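Long-range contacts in adhesion and penetration protein autotransporter (Haemophilus influenzae, PDB 3SYJ), which promotes bacterial adherence to and invasion of host cells, associates with itself in bacterial aggregation and is probably also a serine protease: residues A[763-768]-A[781-786]; A[791-796]-A[806-811]; A[799-804]-A[817-822]; A[851-856]-A[877-882]; A[863-868]-A[887-892]. All blocks are in the same frame, centred on the assembly; numbering follows the deposited sequence.

Contact 1 (A[763-768]-A[781-786]); sequences NGNVHL and FSHQIQ
V766 and I785 pair in parallel and turn their side chains to the same, buried side, where the contact is tightly packed. I785 CG2 lies 4.1 Å from V766 CB and also touches L768 CD1. Along the backbone, V766 N donates to Q784 O (2.9 Å), Q786 N to V766 O, and L768 N to Q786 O (2.7 Å). Before these strands begin, G764 O meets the edge of the F781 ring, 3.1 Å from CZ.

The other side, partly exposed, is held more loosely by polar groups. The N765 and Q784 side chains lie side by side, their amide planes 16° apart, and N765 OD1 accepts Q784 N (3.1 Å), a donor tilted from the carbonyl plane. The H783 ring lies with one face against G764 N, 3.7 Å above the ring plane and over its centre. H767 ND1 makes a weak bond to Q786 O, while Q786 CG packs 3.3 Å from that nitrogen.

The pair belongs to the stacked rungs of a parallel beta-helix. Strand 747-749 pairs with the other edge of strand 766-768, while F774 of strand 773-777 packs on V766, L768 and I785, and V793 of strand 792-796 on L768 and I785.

Contact 2 (A[791-796]-A[806-811]); sequences TTVTLE and TTLQNL
T791 meets Q809 and N810 through both its hydroxyl and its carbonyl. OG1, placed between the backbone N and the carbonyl carbon (chi1 61°), bonds to D788 O and accepts a hydrogen bond from a water (2.8 Å). That water in turn accepts Q809 N (3.0 Å) and donates to N810 O, so it bridges the two segments just ahead of their paired part. T791 O receives N810 N at 3.1 Å. The same oxygen has N810 ND2 as a weak second donor, 3.4 Å away and bent to 126° at the hydrogen, while N810 OD1 turns to K858 N. The CB of Q809 also packs against T791 O, but the rest of that chain leads away.

T792 pairs with N810, and the two side chains share the partly exposed face. This is one step between successive coils of the right-handed parallel beta-helix of the passenger domain, where equivalent strands lie side by side and one face turns to the core.

V793, the next residue, is on that core face. Its N donates almost straight to N810 O (3.0 Å), from above the carbonyl plane, and its O goes on to bond T812 of the same neighbouring strand. Its two methyls part company: CG2 reaches L808 CD2 (3.9 Å), whose side chain it crosses at about a right angle, and CG1 approaches L811 CD1 (4.2 Å). Further along, L795 CD1 comes to 4.4 Å from L811 CD1, while the L795 side chain also rests on W800.

Contact 3 (A[799-804]-A[817-822]); sequences TWTMPS and TITLNS
W800 and T819 carry the backbone bonding with their partners in the parallel pair of strands 799-801 and 817-819, whose axes approach to 4.7 Å. W800 N donates to T817 O, T819 N to W800 O (2.8 Å), and M802 N to T819 O (2.9 Å), this last bond reaching past the end of strand 799-801.

Apolar contacts gather on the buried face. I818 CD1 lies alongside the W800 indole, 4.0 Å from CE3, and the indole itself is fixed by the bond from NE1 to H783 O. The M802 chain bends at chi3 (-49°), which sets CE 3.6 Å from I818 CG2, where it also touches L820 CD2. Apolar residues packed in this way between successive coils fill the interior of a parallel beta-helix, and here L853 of the next coil covers M802, I818 and L820.

Threonines line the other face: T801 OG1 sits 3.8 Å from T819 CB, T819 OG1 bonds to Q866 OE1, and T799 OG1 to H780 ND1.

Water completes the contact where the strands have ended. One molecule donates to M802 O (3.1 Å) and accepts S822 N, spanning a backbone gap too wide for a direct bond.

Contact 4 (A[851-856]-A[877-882]); sequences NTLTVN and DKLKLS
The D877 carboxylate, the flat group at the start of this contact, meets the backbone of N851. It receives N851 N at OD1 through the anti lone pair, away from the other oxygen (2.8 Å, 176° at the hydrogen). N821 ND2 is a second donor to OD1, and T868 OG1 bonds to OD2, so three partners hold the carboxylate, which would ease the burial of its charge. The side chain of D877 also packs against F867. The N851 amide belongs elsewhere: its ND2 donates to L820 O, and only its CB lies near the carboxylate.

From there the two strands run parallel, 4.7 Å apart at the closest approach of their axes. K878 N donates to N851 O (2.7 Å), L853 N to K878 O, K880 N to L853 O, and V855 N to K880 O, the last almost straight at 174°. Beyond V855 the direct bonding stops and a water takes over, donating to V855 O (2.7 Å) and accepting S882 N.

The threonines and lysines share one face. T852 OG1 touches K878 CB at 3.3 Å, and T854 lies alongside K880, its OG1 3.8 Å from CD. On the opposite, buried face L853 CD2 meets L879 CD1 (4.0 Å); farther along, buried V855 CG2 meets L881 CD2 (3.9 Å), each pair pointing the same way.

Matched aliphatic pairs inside and polar or charged ones outside, in register from coil to coil, are characteristic of the right-handed parallel beta-helix that forms the stem of autotransporter passenger domains, here in its pertactin-like part.

Contact 5 (A[863-868]-A[887-892]); sequences GTFQFT and GDYILS
F867 N donates to S892 O over 2.6 Å, the shortest of the bonds joining these two strands. F865 N to I890 O (2.9 Å), I890 N to G863 O and S892 N to F865 O follow the same parallel pattern, while at the start G863 N reaches D888 O only weakly (3.4 Å). The strand axes diverge by 32°.

Around this backbone frame the side chains sort themselves by face. On the buried one, Y889 CD1 comes within 3.4 Å of G863 N. F865 CE2 comes over one face of the same Y889 ring, 4.0 Å from CD1; the side chains lie side by side, with an oblique angle of 59° between the ring planes. Y889 OH bonds to E886 O. Farther along, F867 CE2 lies 4.1 Å from L891 CG, and F865 O meets the edge of the F867 ring in its plane.

On the other face, T864 OG1 packs 3.8 Å from I890 CB, and S892 OG bonds to Y824 OH. Parallel strands joined in this way, with aromatic and aliphatic residues on the inner face, mark adjacent coils of the parallel beta-helix in the pertactin-like part of the passenger domain.

Strand 862-870 is framed by strand 816-819, whose T817 and I818 touch T864 and F865, and its core side is covered by L879 of strand 875-881. On its other side strand 887-895 pairs in parallel with strand 921-925, where L921 and F923 pack on Y889 and L891.

Overall arrangement
Following the chain, contact 1 closes the loop of residues 769-780, before contact 2 begins. Contacts 2 and 3 then cross: 799-804 lies between the segments of contact 2, and 806-811 between those of contact 3, as successive coils wind onward. Residues 826-848, not modelled, separate contact 3 from contact 4. Contacts 4 and 5 cross likewise, each closing a turn that holds one segment of the other. Strand 780-781 pairs with 799-801, tying contact 1 to contact 3; 806-808 with 852-855, tying contact 2 to contact 4; and 816-819 with 862-870, tying contact 3 to contact 5. The set thus stitches consecutive coils of one beta-helix, away from the probable protease domain.

Contact 1 (A[763-768]-A[781-786])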
# COMPACT_ATOMS: atom_id res chain seq x y z
N ASN A 763 0.89 5.69 -15.27
CA ASN A 763 -0.02 5.96 -14.17
C ASN A 763 0.38 5.13 -12.95
O ASN A 763 -0.18 4.07 -12.69
CB ASN A 763 -1.46 5.64 -14.61
CG ASN A 763 -2.46 5.81 -13.48
OD1 ASN A 763 -2.08 6.03 -12.34
ND2 ASN A 763 -3.74 5.68 -13.81
N GLY A 764 1.38 5.63 -12.23
CA GLY A 764 1.93 4.93 -11.08
C GLY A 764 3.26 5.54 -10.66
O GLY A 764 3.70 6.54 -11.23
N ASN A 765 3.91 4.93 -9.68
CA ASN A 765 5.10 5.53 -9.08
C ASN A 765 6.42 4.86 -9.44
O ASN A 765 6.46 3.70 -9.83
CB ASN A 765 4.94 5.58 -7.56
CG ASN A 765 3.60 6.14 -7.14
OD1 ASN A 765 3.17 7.20 -7.62
ND2 ASN A 765 2.91 5.42 -6.25
N VAL A 766 7.50 5.63 -9.31
CA VAL A 766 8.84 5.14 -9.62
C VAL A 766 9.73 5.20 -8.38
O VAL A 766 9.71 6.17 -7.63
CB VAL A 766 9.49 5.96 -10.75
CG1 VAL A 766 10.87 5.42 -11.06
CG2 VAL A 766 8.60 5.94 -11.99
N HIS A 767 10.51 4.15 -8.18
CA HIS A 767 11.36 4.05 -7.01
C HIS A 767 12.70 3.46 -7.43
O HIS A 767 12.77 2.32 -7.89
CB HIS A 767 10.65 3.18 -5.96
CG HIS A 767 11.46 2.91 -4.73
ND1 HIS A 767 12.49 3.72 -4.32
CD2 HIS A 767 11.36 1.92 -3.80
CE1 HIS A 767 13.01 3.23 -3.20
NE2 HIS A 767 12.35 2.14 -2.87
N LEU A 768 13.76 4.26 -7.32
CA LEU A 768 15.11 3.82 -7.70
C LEU A 768 16.00 3.71 -6.48
O LEU A 768 15.83 4.43 -5.51
CB LEU A 768 15.77 4.81 -8.66
CG LEU A 768 15.00 5.46 -9.81
CD1 LEU A 768 14.14 6.60 -9.29
CD2 LEU A 768 15.99 5.95 -10.85
N PHE A 781 3.90 13.52 -16.62
CA PHE A 781 3.81 12.57 -15.53
C PHE A 781 3.34 13.30 -14.27
O PHE A 781 3.78 14.43 -14.01
CB PHE A 781 5.18 11.94 -15.30
CG PHE A 781 5.21 10.93 -14.19
CD1 PHE A 781 4.54 9.73 -14.30
CD2 PHE A 781 5.95 11.18 -13.04
CE1 PHE A 781 4.59 8.79 -13.29
CE2 PHE A 781 6.00 10.26 -12.02
CZ PHE A 781 5.32 9.06 -12.14
N SER A 782 2.46 12.67 -13.51
CA SER A 782 1.82 13.32 -12.37
C SER A 782 1.82 12.45 -11.12
O SER A 782 0.95 12.59 -10.27
CB SER A 782 0.38 13.70 -12.72
OG SER A 782 -0.40 12.53 -12.92
N HIS A 783 2.81 11.57 -11.01
CA HIS A 783 2.91 10.70 -9.84
C HIS A 783 4.25 10.83 -9.11
O HIS A 783 5.03 11.74 -9.39
CB HIS A 783 2.60 9.25 -10.22
CG HIS A 783 1.19 9.03 -10.67
ND1 HIS A 783 0.19 8.57 -9.84
CD2 HIS A 783 0.60 9.25 -11.87
CE1 HIS A 783 -0.94 8.50 -10.50
NE2 HIS A 783 -0.73 8.90 -11.74
N GLN A 784 4.49 9.93 -8.17
CA GLN A 784 5.63 10.05 -7.27
C GLN A 784 6.91 9.45 -7.86
O GLN A 784 6.87 8.39 -8.49
CB GLN A 784 5.31 9.40 -5.91
CG GLN A 784 4.24 10.15 -5.10
CD GLN A 784 3.72 9.37 -3.88
OE1 GLN A 784 4.43 8.55 -3.30
NE2 GLN A 784 2.47 9.64 -3.49
N ILE A 785 8.04 10.13 -7.66
CA ILE A 785 9.34 9.53 -7.95
C ILE A 785 10.25 9.59 -6.73
O ILE A 785 10.48 10.65 -6.15
CB ILE A 785 10.06 10.21 -9.13
CG1 ILE A 785 9.15 10.29 -10.35
CG2 ILE A 785 11.33 9.44 -9.47
CD1 ILE A 785 9.82 10.92 -11.55
N GLN A 786 10.78 8.43 -6.34
CA GLN A 786 11.66 8.33 -5.18
C GLN A 786 13.00 7.74 -5.59
O GLN A 786 13.06 6.62 -6.12
CB GLN A 786 11.00 7.47 -4.09
CG GLN A 786 11.98 6.74 -3.17
CD GLN A 786 12.57 7.65 -2.10
OE1 GLN A 786 11.89 8.55 -1.59
NE2 GLN A 786 13.83 7.42 -1.76

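Contact 2 (A[791-796]-A[806-811])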
# COMPACT_ATOMS: atom_id res chain seq x y z
N THR A 791 21.37 7.06 -7.55
CA THR A 791 20.38 7.06 -8.63
C THR A 791 20.26 8.39 -9.38
O THR A 791 20.44 9.46 -8.81
CB THR A 791 18.98 6.66 -8.11
OG1 THR A 791 18.55 7.61 -7.12
CG2 THR A 791 19.03 5.29 -7.49
N THR A 792 19.93 8.29 -10.67
CA THR A 792 19.76 9.47 -11.51
C THR A 792 18.40 9.49 -12.20
O THR A 792 18.01 8.53 -12.86
CB THR A 792 20.83 9.54 -12.60
OG1 THR A 792 22.13 9.50 -12.00
CG2 THR A 792 20.69 10.82 -13.39
N VAL A 793 17.68 10.59 -12.02
CA VAL A 793 16.43 10.81 -12.74
C VAL A 793 16.71 11.84 -13.81
O VAL A 793 17.41 12.82 -13.56
CB VAL A 793 15.31 11.31 -11.81
CG1 VAL A 793 14.08 11.69 -12.61
CG2 VAL A 793 14.97 10.26 -10.77
N THR A 794 16.16 11.63 -15.00
CA THR A 794 16.39 12.54 -16.12
C THR A 794 15.09 12.88 -16.85
O THR A 794 14.30 11.99 -17.16
CB THR A 794 17.38 11.93 -17.12
OG1 THR A 794 18.57 11.53 -16.42
CG2 THR A 794 17.74 12.94 -18.20
N LEU A 795 14.88 14.16 -17.12
CA LEU A 795 13.73 14.60 -17.90
C LEU A 795 14.19 15.27 -19.20
O LEU A 795 15.12 16.07 -19.20
CB LEU A 795 12.87 15.57 -17.09
CG LEU A 795 11.85 14.98 -16.11
CD1 LEU A 795 12.54 14.27 -14.96
CD2 LEU A 795 10.92 16.06 -15.58
N GLU A 796 13.53 14.93 -20.30
CA GLU A 796 13.79 15.62 -21.57
C GLU A 796 12.48 15.92 -22.29
O GLU A 796 11.72 15.01 -22.62
CB GLU A 796 14.70 14.80 -22.48
CG GLU A 796 15.12 15.56 -23.73
CD GLU A 796 15.70 14.68 -24.81
OE1 GLU A 796 15.94 13.48 -24.55
OE2 GLU A 796 15.91 15.18 -25.94
N THR A 806 9.02 14.89 -2.05
CA THR A 806 9.76 13.93 -2.85
C THR A 806 11.26 14.05 -2.64
O THR A 806 11.78 15.16 -2.50
CB THR A 806 9.47 14.12 -4.36
OG1 THR A 806 8.34 13.34 -4.74
CG2 THR A 806 10.67 13.70 -5.19
N THR A 807 11.95 12.92 -2.64
CA THR A 807 13.40 12.93 -2.55
C THR A 807 14.05 12.23 -3.74
O THR A 807 13.64 11.14 -4.14
CB THR A 807 13.89 12.29 -1.25
OG1 THR A 807 13.31 13.00 -0.14
CG2 THR A 807 15.41 12.36 -1.15
N LEU A 808 15.04 12.86 -4.29
CA LEU A 808 15.82 12.28 -5.35
C LEU A 808 17.28 12.47 -5.05
O LEU A 808 17.65 13.23 -4.20
CB LEU A 808 15.49 12.94 -6.68
CG LEU A 808 14.06 13.02 -7.14
CD1 LEU A 808 13.95 13.87 -8.32
CD2 LEU A 808 13.48 11.68 -7.40
N GLN A 809 18.11 11.75 -5.75
CA GLN A 809 19.52 11.91 -5.62
C GLN A 809 20.14 12.86 -6.61
O GLN A 809 20.40 13.99 -6.30
CB GLN A 809 20.17 10.56 -5.82
CG GLN A 809 21.57 10.44 -5.37
CD GLN A 809 21.80 10.95 -4.00
OE1 GLN A 809 20.99 10.82 -3.12
NE2 GLN A 809 22.93 11.52 -3.82
N ASN A 810 20.35 12.39 -7.81
CA ASN A 810 20.69 13.22 -8.93
C ASN A 810 19.48 13.41 -9.82
O ASN A 810 18.65 12.56 -9.93
CB ASN A 810 21.86 12.64 -9.70
CG ASN A 810 23.04 12.31 -8.81
OD1 ASN A 810 23.62 13.16 -8.17
ND2 ASN A 810 23.39 11.06 -8.78
N LEU A 811 19.39 14.58 -10.42
CA LEU A 811 18.30 14.95 -11.26
C LEU A 811 18.83 15.80 -12.38
O LEU A 811 19.56 16.71 -12.15
CB LEU A 811 17.27 15.74 -10.46
CG LEU A 811 16.18 16.52 -11.17
CD1 LEU A 811 15.30 15.63 -11.88
CD2 LEU A 811 15.40 17.37 -10.21
O HOH W 1 17.60 10.07 -8.20

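Contact 3 (A[799-804]-A[817-822])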
# COMPACT_ATOMS: atom_id res chain seq x y z
N THR A 799 7.17 17.26 -18.75
CA THR A 799 6.64 17.97 -17.60
C THR A 799 6.31 16.97 -16.51
O THR A 799 5.84 15.86 -16.78
CB THR A 799 5.38 18.78 -17.97
OG1 THR A 799 4.35 17.90 -18.44
CG2 THR A 799 5.70 19.81 -19.05
N TRP A 800 6.57 17.36 -15.26
CA TRP A 800 6.26 16.51 -14.12
C TRP A 800 5.55 17.31 -13.04
O TRP A 800 6.08 18.31 -12.55
CB TRP A 800 7.55 15.91 -13.56
CG TRP A 800 7.36 15.11 -12.31
CD1 TRP A 800 6.25 14.42 -11.94
CD2 TRP A 800 8.33 14.90 -11.28
NE1 TRP A 800 6.45 13.80 -10.73
CE2 TRP A 800 7.73 14.08 -10.31
CE3 TRP A 800 9.65 15.33 -11.08
CZ2 TRP A 800 8.40 13.68 -9.15
CZ3 TRP A 800 10.31 14.93 -9.93
CH2 TRP A 800 9.68 14.11 -8.98
N THR A 801 4.35 16.88 -12.68
CA THR A 801 3.61 17.50 -11.59
C THR A 801 3.68 16.65 -10.32
O THR A 801 2.98 15.65 -10.18
CB THR A 801 2.14 17.76 -11.96
OG1 THR A 801 2.08 18.76 -12.98
CG2 THR A 801 1.36 18.25 -10.74
N MET A 802 4.55 17.07 -9.40
CA MET A 802 4.77 16.37 -8.14
C MET A 802 3.48 16.31 -7.33
O MET A 802 2.77 17.31 -7.23
CB MET A 802 5.85 17.11 -7.35
CG MET A 802 6.75 16.22 -6.53
SD MET A 802 8.07 17.22 -5.83
CE MET A 802 8.60 18.10 -7.29
N PRO A 803 3.19 15.15 -6.73
CA PRO A 803 1.96 14.96 -5.94
C PRO A 803 2.16 15.25 -4.46
O PRO A 803 1.20 15.55 -3.76
CB PRO A 803 1.66 13.46 -6.13
CG PRO A 803 2.82 12.89 -6.96
CD PRO A 803 3.93 13.89 -6.89
N SER A 804 3.41 15.14 -3.99
CA SER A 804 3.74 15.30 -2.58
C SER A 804 5.25 15.46 -2.39
O SER A 804 6.01 15.40 -3.35
CB SER A 804 3.25 14.09 -1.79
OG SER A 804 3.91 12.91 -2.20
N THR A 817 9.92 20.85 -17.43
CA THR A 817 9.32 21.63 -16.35
C THR A 817 8.84 20.76 -15.19
O THR A 817 8.16 19.76 -15.40
CB THR A 817 8.13 22.45 -16.88
OG1 THR A 817 8.61 23.46 -17.77
CG2 THR A 817 7.38 23.12 -15.73
N ILE A 818 9.20 21.15 -13.97
CA ILE A 818 8.69 20.48 -12.79
C ILE A 818 7.75 21.39 -12.03
O ILE A 818 8.16 22.44 -11.54
CB ILE A 818 9.82 20.05 -11.84
CG1 ILE A 818 10.75 19.05 -12.53
CG2 ILE A 818 9.24 19.47 -10.57
CD1 ILE A 818 11.90 18.59 -11.66
N THR A 819 6.49 20.99 -11.92
CA THR A 819 5.53 21.71 -11.10
C THR A 819 5.50 21.09 -9.71
O THR A 819 5.09 19.94 -9.54
CB THR A 819 4.14 21.66 -11.72
OG1 THR A 819 4.22 22.07 -13.09
CG2 THR A 819 3.19 22.59 -10.97
N LEU A 820 5.92 21.86 -8.71
CA LEU A 820 6.13 21.33 -7.36
C LEU A 820 4.84 20.96 -6.65
O LEU A 820 4.84 20.19 -5.70
CB LEU A 820 6.92 22.34 -6.51
CG LEU A 820 8.37 22.63 -6.90
CD1 LEU A 820 8.99 23.60 -5.90
CD2 LEU A 820 9.18 21.35 -6.95
N ASN A 821 3.73 21.52 -7.12
CA ASN A 821 2.45 21.35 -6.45
C ASN A 821 1.28 21.26 -7.42
O ASN A 821 1.19 22.04 -8.38
CB ASN A 821 2.21 22.50 -5.45
CG ASN A 821 1.16 22.17 -4.41
OD1 ASN A 821 -0.02 21.96 -4.73
ND2 ASN A 821 1.57 22.12 -3.15
N SER A 822 0.39 20.31 -7.17
CA SER A 822 -0.76 20.06 -8.03
C SER A 822 -1.75 21.23 -8.05
O SER A 822 -2.64 21.28 -8.90
CB SER A 822 -1.48 18.79 -7.58
OG SER A 822 -2.06 18.95 -6.29
O HOH W 2 0.62 18.32 -5.31
O HOH W 3 -1.69 17.05 -4.68

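Contact 4 (A[851-856]-A[877-882])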
# COMPACT_ATOMS: atom_id res chain seq x y z
N ASN A 851 4.56 21.67 -0.97
CA ASN A 851 5.48 20.56 -1.19
C ASN A 851 6.93 21.00 -1.27
O ASN A 851 7.23 22.15 -1.57
CB ASN A 851 5.11 19.79 -2.45
CG ASN A 851 3.75 19.13 -2.35
OD1 ASN A 851 3.31 18.76 -1.26
ND2 ASN A 851 3.08 18.98 -3.49
N THR A 852 7.83 20.05 -1.02
CA THR A 852 9.26 20.28 -1.15
C THR A 852 9.88 19.18 -2.00
O THR A 852 9.66 17.99 -1.76
CB THR A 852 9.95 20.30 0.23
OG1 THR A 852 9.43 21.37 1.02
CG2 THR A 852 11.46 20.46 0.08
N LEU A 853 10.66 19.58 -2.99
CA LEU A 853 11.47 18.64 -3.74
C LEU A 853 12.90 18.73 -3.23
O LEU A 853 13.52 19.79 -3.29
CB LEU A 853 11.40 18.93 -5.23
CG LEU A 853 12.39 18.18 -6.14
CD1 LEU A 853 12.29 16.67 -5.97
CD2 LEU A 853 12.17 18.59 -7.59
N THR A 854 13.42 17.62 -2.72
CA THR A 854 14.79 17.56 -2.24
C THR A 854 15.66 16.82 -3.24
O THR A 854 15.32 15.71 -3.66
CB THR A 854 14.87 16.81 -0.89
OG1 THR A 854 14.07 17.49 0.09
CG2 THR A 854 16.31 16.73 -0.40
N VAL A 855 16.77 17.44 -3.63
CA VAL A 855 17.74 16.81 -4.53
C VAL A 855 19.08 16.58 -3.83
O VAL A 855 20.02 17.36 -3.99
CB VAL A 855 17.98 17.64 -5.79
CG1 VAL A 855 18.87 16.88 -6.77
CG2 VAL A 855 16.65 18.01 -6.44
N ASN A 856 19.16 15.50 -3.05
CA ASN A 856 20.33 15.20 -2.23
C ASN A 856 21.64 15.14 -3.01
O ASN A 856 22.71 15.39 -2.46
CB ASN A 856 20.13 13.89 -1.47
CG ASN A 856 19.07 14.00 -0.38
OD1 ASN A 856 18.24 13.11 -0.22
ND2 ASN A 856 19.10 15.11 0.36
N ASP A 877 5.97 26.24 -1.79
CA ASP A 877 6.66 25.02 -2.22
C ASP A 877 8.15 25.30 -2.10
O ASP A 877 8.57 26.46 -2.19
CB ASP A 877 6.31 24.67 -3.66
CG ASP A 877 4.85 24.29 -3.85
OD1 ASP A 877 4.29 23.59 -2.97
OD2 ASP A 877 4.26 24.69 -4.87
N LYS A 878 8.94 24.26 -1.89
CA LYS A 878 10.37 24.43 -1.67
C LYS A 878 11.20 23.58 -2.62
O LYS A 878 10.80 22.48 -3.01
CB LYS A 878 10.73 24.09 -0.22
CG LYS A 878 10.13 25.05 0.80
CD LYS A 878 10.64 26.47 0.59
CE LYS A 878 9.72 27.52 1.20
NZ LYS A 878 9.74 27.48 2.68
N LEU A 879 12.36 24.10 -3.01
CA LEU A 879 13.33 23.34 -3.76
C LEU A 879 14.60 23.28 -2.92
O LEU A 879 15.28 24.29 -2.73
CB LEU A 879 13.60 23.98 -5.12
CG LEU A 879 14.59 23.30 -6.07
CD1 LEU A 879 14.19 21.85 -6.32
CD2 LEU A 879 14.69 24.07 -7.38
N LYS A 880 14.90 22.10 -2.40
CA LYS A 880 16.04 21.90 -1.50
C LYS A 880 17.19 21.23 -2.25
O LYS A 880 17.08 20.09 -2.68
CB LYS A 880 15.61 21.05 -0.30
CG LYS A 880 16.71 20.77 0.70
CD LYS A 880 16.18 20.02 1.91
CE LYS A 880 15.23 20.89 2.73
NZ LYS A 880 15.04 20.36 4.10
N LEU A 881 18.30 21.95 -2.39
CA LEU A 881 19.42 21.46 -3.19
C LEU A 881 20.68 21.26 -2.35
O LEU A 881 20.73 21.65 -1.19
CB LEU A 881 19.71 22.43 -4.34
CG LEU A 881 18.50 22.85 -5.18
CD1 LEU A 881 18.93 23.81 -6.27
CD2 LEU A 881 17.83 21.63 -5.78
N SER A 882 21.69 20.66 -2.96
CA SER A 882 22.97 20.43 -2.29
C SER A 882 24.04 21.35 -2.88
O SER A 882 23.75 22.20 -3.72
CB SER A 882 23.40 18.98 -2.46
OG SER A 882 23.85 18.75 -3.78
O HOH W 4 21.17 19.18 -5.54

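Contact 5 (A[863-868]-A[887-892])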
# COMPACT_ATOMS: atom_id res chain seq x y z
N GLY A 863 15.94 24.09 -17.26
CA GLY A 863 14.51 23.87 -17.31
C GLY A 863 13.75 24.86 -16.45
O GLY A 863 14.27 25.93 -16.11
N THR A 864 12.53 24.50 -16.07
CA THR A 864 11.69 25.38 -15.27
C THR A 864 11.17 24.68 -14.03
O THR A 864 10.86 23.50 -14.07
CB THR A 864 10.48 25.87 -16.09
OG1 THR A 864 10.93 26.68 -17.19
CG2 THR A 864 9.52 26.69 -15.22
N PHE A 865 11.09 25.41 -12.92
CA PHE A 865 10.38 24.95 -11.74
C PHE A 865 9.18 25.87 -11.49
O PHE A 865 9.33 27.09 -11.44
CB PHE A 865 11.29 24.95 -10.51
CG PHE A 865 12.37 23.89 -10.55
CD1 PHE A 865 12.11 22.59 -10.14
CD2 PHE A 865 13.65 24.21 -10.96
CE1 PHE A 865 13.11 21.63 -10.16
CE2 PHE A 865 14.65 23.25 -10.99
CZ PHE A 865 14.38 21.96 -10.58
N GLN A 866 7.99 25.29 -11.34
CA GLN A 866 6.78 26.05 -11.05
C GLN A 866 6.39 25.97 -9.58
O GLN A 866 6.20 24.88 -9.04
CB GLN A 866 5.63 25.59 -11.94
CG GLN A 866 5.86 25.82 -13.42
CD GLN A 866 4.68 25.43 -14.29
OE1 GLN A 866 3.93 24.51 -13.98
NE2 GLN A 866 4.51 26.14 -15.40
N PHE A 867 6.29 27.13 -8.94
CA PHE A 867 6.01 27.22 -7.50
C PHE A 867 4.62 27.76 -7.23
O PHE A 867 4.07 28.55 -8.01
CB PHE A 867 7.01 28.16 -6.83
CG PHE A 867 8.36 27.54 -6.56
CD1 PHE A 867 8.75 27.26 -5.26
CD2 PHE A 867 9.23 27.26 -7.59
CE1 PHE A 867 9.99 26.70 -5.00
CE2 PHE A 867 10.47 26.70 -7.35
CZ PHE A 867 10.85 26.42 -6.05
N THR A 868 4.03 27.33 -6.11
CA THR A 868 2.90 28.03 -5.53
C THR A 868 3.36 28.60 -4.20
O THR A 868 4.31 28.10 -3.60
CB THR A 868 1.68 27.11 -5.30
OG1 THR A 868 1.98 26.13 -4.29
CG2 THR A 868 1.27 26.40 -6.59
N GLY A 887 23.48 24.81 -13.06
CA GLY A 887 22.66 24.92 -14.26
C GLY A 887 21.86 26.21 -14.33
O GLY A 887 21.94 27.05 -13.44
N ASP A 888 21.09 26.37 -15.40
CA ASP A 888 20.26 27.55 -15.60
C ASP A 888 18.77 27.23 -15.55
O ASP A 888 18.27 26.45 -16.36
CB ASP A 888 20.59 28.25 -16.92
CG ASP A 888 21.77 29.20 -16.79
OD1 ASP A 888 21.66 30.34 -17.31
OD2 ASP A 888 22.79 28.83 -16.17
N TYR A 889 18.05 27.85 -14.62
CA TYR A 889 16.65 27.52 -14.43
C TYR A 889 15.75 28.75 -14.33
O TYR A 889 16.18 29.83 -13.94
CB TYR A 889 16.49 26.63 -13.21
CG TYR A 889 17.40 25.43 -13.26
CD1 TYR A 889 17.07 24.33 -14.04
CD2 TYR A 889 18.59 25.41 -12.55
CE1 TYR A 889 17.90 23.23 -14.11
CE2 TYR A 889 19.43 24.31 -12.61
CZ TYR A 889 19.08 23.23 -13.39
OH TYR A 889 19.91 22.13 -13.46
N ILE A 890 14.49 28.56 -14.71
CA ILE A 890 13.49 29.60 -14.59
C ILE A 890 12.58 29.26 -13.42
O ILE A 890 12.17 28.12 -13.25
CB ILE A 890 12.66 29.74 -15.87
CG1 ILE A 890 13.52 30.34 -16.98
CG2 ILE A 890 11.43 30.59 -15.62
CD1 ILE A 890 12.81 30.44 -18.32
N LEU A 891 12.30 30.26 -12.59
CA LEU A 891 11.37 30.10 -11.48
C LEU A 891 10.07 30.82 -11.79
O LEU A 891 10.07 32.02 -12.07
CB LEU A 891 11.98 30.64 -10.19
CG LEU A 891 12.65 29.63 -9.26
CD1 LEU A 891 13.57 28.72 -10.05
CD2 LEU A 891 13.39 30.33 -8.14
N SER A 892 8.97 30.08 -11.74
CA SER A 892 7.66 30.67 -11.95
C SER A 892 6.86 30.52 -10.67
O SER A 892 6.82 29.44 -10.09
CB SER A 892 6.95 29.99 -13.11
OG SER A 892 5.82 30.74 -13.51